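Local coordinates for putative nucleoside-diphosphate-sugar epimerase (Staphylococcus aureus subsp. aureus, PDB 3E48), which is of unknown function but, as a putative nucleoside-diphosphate-sugar epimerase with a Rossmann-type domain, probably binds NAD(P), at residues Y137-P149 with G167-R179. Numbering follows the deposited sequence.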
# COMPACT_ATOMS: atom_id res chain seq x y z
N TYR B 137 -8.46 2.27 -11.43
CA TYR B 137 -7.04 2.18 -11.10
C TYR B 137 -6.30 1.47 -12.23
O TYR B 137 -6.53 0.29 -12.51
CB TYR B 137 -6.87 1.44 -9.77
CG TYR B 137 -5.54 1.72 -9.10
CD1 TYR B 137 -4.42 0.95 -9.40
CD2 TYR B 137 -5.40 2.78 -8.21
CE1 TYR B 137 -3.17 1.25 -8.84
CE2 TYR B 137 -4.16 3.09 -7.64
CZ TYR B 137 -3.05 2.32 -7.97
OH TYR B 137 -1.82 2.61 -7.43
N VAL B 138 -5.43 2.22 -12.90
CA VAL B 138 -4.67 1.70 -14.03
C VAL B 138 -3.22 1.47 -13.64
O VAL B 138 -2.51 2.42 -13.35
CB VAL B 138 -4.72 2.69 -15.21
CG1 VAL B 138 -3.97 2.11 -16.41
CG2 VAL B 138 -6.16 3.00 -15.56
N ARG B 139 -2.77 0.22 -13.64
CA ARG B 139 -1.39 -0.06 -13.28
C ARG B 139 -0.58 -0.24 -14.56
O ARG B 139 -1.04 -0.88 -15.50
CB ARG B 139 -1.32 -1.31 -12.40
CG ARG B 139 -1.97 -1.09 -11.03
CD ARG B 139 -2.26 -2.38 -10.27
NE ARG B 139 -1.05 -3.08 -9.85
CZ ARG B 139 -0.61 -4.21 -10.39
NH1 ARG B 139 -1.28 -4.78 -11.38
NH2 ARG B 139 0.50 -4.77 -9.93
N MSE B 140 0.60 0.36 -14.61
CA MSE B 140 1.44 0.24 -15.80
C MSE B 140 2.73 -0.52 -15.54
O MSE B 140 3.26 -0.51 -14.42
CB MSE B 140 1.76 1.64 -16.35
CG MSE B 140 2.64 2.48 -15.46
SE MSE B 140 2.80 4.33 -16.06
CE MSE B 140 2.72 5.18 -14.33
N ALA B 141 3.23 -1.19 -16.57
CA ALA B 141 4.48 -1.93 -16.49
C ALA B 141 5.63 -0.93 -16.65
O ALA B 141 5.40 0.27 -16.69
CB ALA B 141 4.54 -3.01 -17.58
N MSE B 142 6.87 -1.43 -16.74
CA MSE B 142 8.05 -0.56 -16.86
C MSE B 142 8.26 0.08 -18.24
O MSE B 142 8.21 -0.60 -19.26
CB MSE B 142 9.31 -1.35 -16.47
CG MSE B 142 10.55 -0.49 -16.28
SE MSE B 142 12.13 -1.52 -15.79
CE MSE B 142 11.59 -2.11 -14.03
N TYR B 143 8.51 1.39 -18.27
CA TYR B 143 8.72 2.09 -19.54
C TYR B 143 9.89 1.54 -20.35
O TYR B 143 10.97 1.30 -19.82
CB TYR B 143 9.01 3.57 -19.32
CG TYR B 143 7.96 4.36 -18.58
CD1 TYR B 143 6.63 4.34 -18.98
CD2 TYR B 143 8.32 5.20 -17.52
CE1 TYR B 143 5.67 5.12 -18.34
CE2 TYR B 143 7.38 5.98 -16.88
CZ TYR B 143 6.06 5.94 -17.29
OH TYR B 143 5.12 6.73 -16.67
N MSE B 144 9.68 1.36 -21.65
CA MSE B 144 10.75 0.90 -22.54
C MSE B 144 11.59 2.10 -22.95
O MSE B 144 12.79 1.99 -23.17
CB MSE B 144 10.18 0.31 -23.83
CG MSE B 144 9.70 -1.11 -23.76
SE MSE B 144 8.98 -1.64 -25.48
CE MSE B 144 8.21 -3.32 -24.91
N ASP B 145 10.93 3.25 -23.04
CA ASP B 145 11.56 4.49 -23.49
C ASP B 145 12.97 4.82 -22.98
O ASP B 145 13.86 5.13 -23.77
CB ASP B 145 10.60 5.66 -23.24
CG ASP B 145 9.24 5.44 -23.88
OD1 ASP B 145 8.53 4.50 -23.48
OD2 ASP B 145 8.88 6.21 -24.80
N PRO B 146 13.19 4.73 -21.66
CA PRO B 146 14.51 5.03 -21.08
C PRO B 146 15.67 4.24 -21.70
O PRO B 146 16.83 4.68 -21.65
CB PRO B 146 14.32 4.70 -19.60
CG PRO B 146 12.87 5.04 -19.38
CD PRO B 146 12.22 4.42 -20.60
N LEU B 147 15.37 3.08 -22.27
CA LEU B 147 16.41 2.25 -22.86
C LEU B 147 17.13 2.91 -24.04
O LEU B 147 18.31 2.67 -24.25
CB LEU B 147 15.82 0.91 -23.31
CG LEU B 147 15.29 0.02 -22.18
CD1 LEU B 147 14.63 -1.22 -22.74
CD2 LEU B 147 16.45 -0.36 -21.26
N LYS B 148 16.43 3.76 -24.79
CA LYS B 148 17.07 4.41 -25.93
C LYS B 148 18.23 5.33 -25.55
O LYS B 148 19.34 5.17 -26.06
CB LYS B 148 16.03 5.18 -26.76
CG LYS B 148 15.11 4.30 -27.58
CD LYS B 148 14.24 5.12 -28.51
CE LYS B 148 13.43 4.23 -29.45
NZ LYS B 148 12.59 5.00 -30.40
N PRO B 149 17.99 6.31 -24.66
CA PRO B 149 19.08 7.22 -24.26
C PRO B 149 20.17 6.52 -23.46
O PRO B 149 21.28 7.05 -23.30
CB PRO B 149 18.36 8.28 -23.43
CG PRO B 149 16.97 8.27 -24.00
CD PRO B 149 16.70 6.81 -24.17
N GLY B 167 15.49 -12.76 -13.07
CA GLY B 167 14.09 -12.38 -13.16
C GLY B 167 13.66 -11.84 -14.51
O GLY B 167 14.49 -11.40 -15.32
N ARG B 168 12.36 -11.90 -14.77
CA ARG B 168 11.79 -11.40 -16.01
C ARG B 168 11.02 -10.13 -15.66
O ARG B 168 10.23 -10.12 -14.72
CB ARG B 168 10.85 -12.44 -16.62
CG ARG B 168 11.54 -13.75 -16.99
CD ARG B 168 10.52 -14.81 -17.38
NE ARG B 168 9.77 -14.43 -18.58
CZ ARG B 168 10.31 -14.32 -19.79
NH1 ARG B 168 11.60 -14.56 -19.98
NH2 ARG B 168 9.54 -13.96 -20.82
N ILE B 169 11.26 -9.06 -16.42
CA ILE B 169 10.59 -7.79 -16.18
C ILE B 169 9.68 -7.42 -17.34
O ILE B 169 10.10 -7.47 -18.50
CB ILE B 169 11.61 -6.64 -15.97
CG1 ILE B 169 12.40 -6.86 -14.68
CG2 ILE B 169 10.89 -5.30 -15.89
CD1 ILE B 169 13.60 -5.96 -14.52
N ASN B 170 8.45 -7.05 -17.04
CA ASN B 170 7.54 -6.68 -18.11
C ASN B 170 7.72 -5.20 -18.45
O ASN B 170 7.73 -4.34 -17.57
CB ASN B 170 6.09 -6.98 -17.74
CG ASN B 170 5.17 -6.86 -18.93
OD1 ASN B 170 4.72 -5.76 -19.26
ND2 ASN B 170 4.89 -7.98 -19.59
N TYR B 171 7.87 -4.95 -19.75
CA TYR B 171 8.10 -3.62 -20.30
C TYR B 171 7.00 -3.20 -21.27
O TYR B 171 6.39 -4.05 -21.92
CB TYR B 171 9.40 -3.59 -21.10
CG TYR B 171 10.67 -3.53 -20.28
CD1 TYR B 171 11.23 -2.30 -19.94
CD2 TYR B 171 11.33 -4.69 -19.90
CE1 TYR B 171 12.43 -2.23 -19.25
CE2 TYR B 171 12.54 -4.63 -19.21
CZ TYR B 171 13.08 -3.39 -18.89
OH TYR B 171 14.27 -3.32 -18.21
N ILE B 172 6.80 -1.90 -21.39
CA ILE B 172 5.79 -1.35 -22.30
C ILE B 172 6.17 0.11 -22.62
O ILE B 172 6.75 0.81 -21.79
CB ILE B 172 4.37 -1.43 -21.66
CG1 ILE B 172 3.31 -0.93 -22.64
CG2 ILE B 172 4.33 -0.61 -20.36
CD1 ILE B 172 1.89 -1.16 -22.17
N THR B 173 5.85 0.57 -23.84
CA THR B 173 6.19 1.94 -24.22
C THR B 173 5.22 2.93 -23.60
O THR B 173 4.10 2.57 -23.22
CB THR B 173 6.12 2.16 -25.76
OG1 THR B 173 4.77 2.00 -26.21
CG2 THR B 173 7.02 1.18 -26.49
N ARG B 174 5.64 4.19 -23.49
CA ARG B 174 4.76 5.21 -22.95
C ARG B 174 3.64 5.39 -23.95
O ARG B 174 2.49 5.61 -23.57
CB ARG B 174 5.49 6.54 -22.76
CG ARG B 174 6.54 6.54 -21.66
CD ARG B 174 6.74 7.95 -21.13
NE ARG B 174 7.78 7.97 -20.10
CZ ARG B 174 9.08 8.12 -20.35
NH1 ARG B 174 9.50 8.27 -21.60
NH2 ARG B 174 9.95 8.10 -19.36
N ASN B 175 3.96 5.30 -25.24
CA ASN B 175 2.95 5.44 -26.27
C ASN B 175 1.81 4.45 -26.05
O ASN B 175 0.63 4.81 -26.14
CB ASN B 175 3.55 5.23 -27.66
CG ASN B 175 2.51 5.28 -28.76
OD1 ASN B 175 1.84 6.30 -28.94
ND2 ASN B 175 2.36 4.19 -29.50
N ASP B 176 2.16 3.19 -25.76
CA ASP B 176 1.13 2.17 -25.53
C ASP B 176 0.35 2.39 -24.24
O ASP B 176 -0.85 2.11 -24.18
CB ASP B 176 1.74 0.77 -25.55
CG ASP B 176 2.08 0.30 -26.96
OD1 ASP B 176 1.53 0.86 -27.94
OD2 ASP B 176 2.88 -0.64 -27.10
N ILE B 177 1.02 2.88 -23.20
CA ILE B 177 0.32 3.15 -21.95
C ILE B 177 -0.70 4.23 -22.25
O ILE B 177 -1.87 4.12 -21.87
CB ILE B 177 1.29 3.65 -20.86
CG1 ILE B 177 2.19 2.49 -20.41
CG2 ILE B 177 0.50 4.23 -19.68
CD1 ILE B 177 3.33 2.92 -19.53
N ALA B 178 -0.26 5.26 -22.97
CA ALA B 178 -1.16 6.35 -23.32
C ALA B 178 -2.34 5.86 -24.16
O ALA B 178 -3.46 6.32 -23.96
CB ALA B 178 -0.39 7.44 -24.07
N ARG B 179 -2.10 4.94 -25.09
CA ARG B 179 -3.21 4.44 -25.90
C ARG B 179 -4.25 3.74 -25.03
O ARG B 179 -5.45 3.88 -25.24
CB ARG B 179 -2.70 3.48 -26.99
CG ARG B 179 -1.80 4.15 -28.03
CD ARG B 179 -1.20 3.11 -28.97
NE ARG B 179 -2.21 2.46 -29.79
CZ ARG B 179 -2.00 1.35 -30.50
NH1 ARG B 179 -0.81 0.76 -30.47
NH2 ARG B 179 -2.97 0.83 -31.23
O HOH W 1 6.65 5.57 -26.40
O HOH W 2 8.21 8.82 -24.03
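The carboxylate of Asp145 is tied to the first turn of helix 174-186 of the Rossmann-type fold, directly at OD1 and through water at OD2. OD1 accepts the backbone N of Arg174 at 2.9 Å, met on its syn side, while OD2 takes a hydrogen from each of two waters, one bound to Asn175 N and the other to Arg174 NH1. The direct salt bridge is long, 3.9 Å from Asp145 OD2 to Arg174 NH1, and the water bridging these two atoms lies in the guanidinium plane, at its edge. Just before this helix, Thr173 is the N-cap, its OG1 accepting Asp176 N.

Asp145 and Arg174 each follow closely on a paired strand end, where the end of strand 134-143 runs parallel to strand 168-172. Met142 N donates to Asn170 O, Ile172 N to Met142 O, and Met144 N to Ile172 O. Side chains of Met142, a selenomethionine, and Tyr171 leave the same face and lie alongside in an oblique Met-aromatic contact, Met142 SE 3.5 Å from Tyr171 CE1. A bend at chi3 (-67°) turns Met142 CE to Ile169 CG2.

Asn170 OD1 touches Ala141 CB but bonds to Gly199 N of strand 194-203. Arg174, extended from CG to NE, crosses one face of Tyr143 in a cation-pi contact, its NE buried without a hydrogen-bond partner. At that ring's edge, Ile177 CD1 reaches Tyr143 CE1 at 3.4 Å.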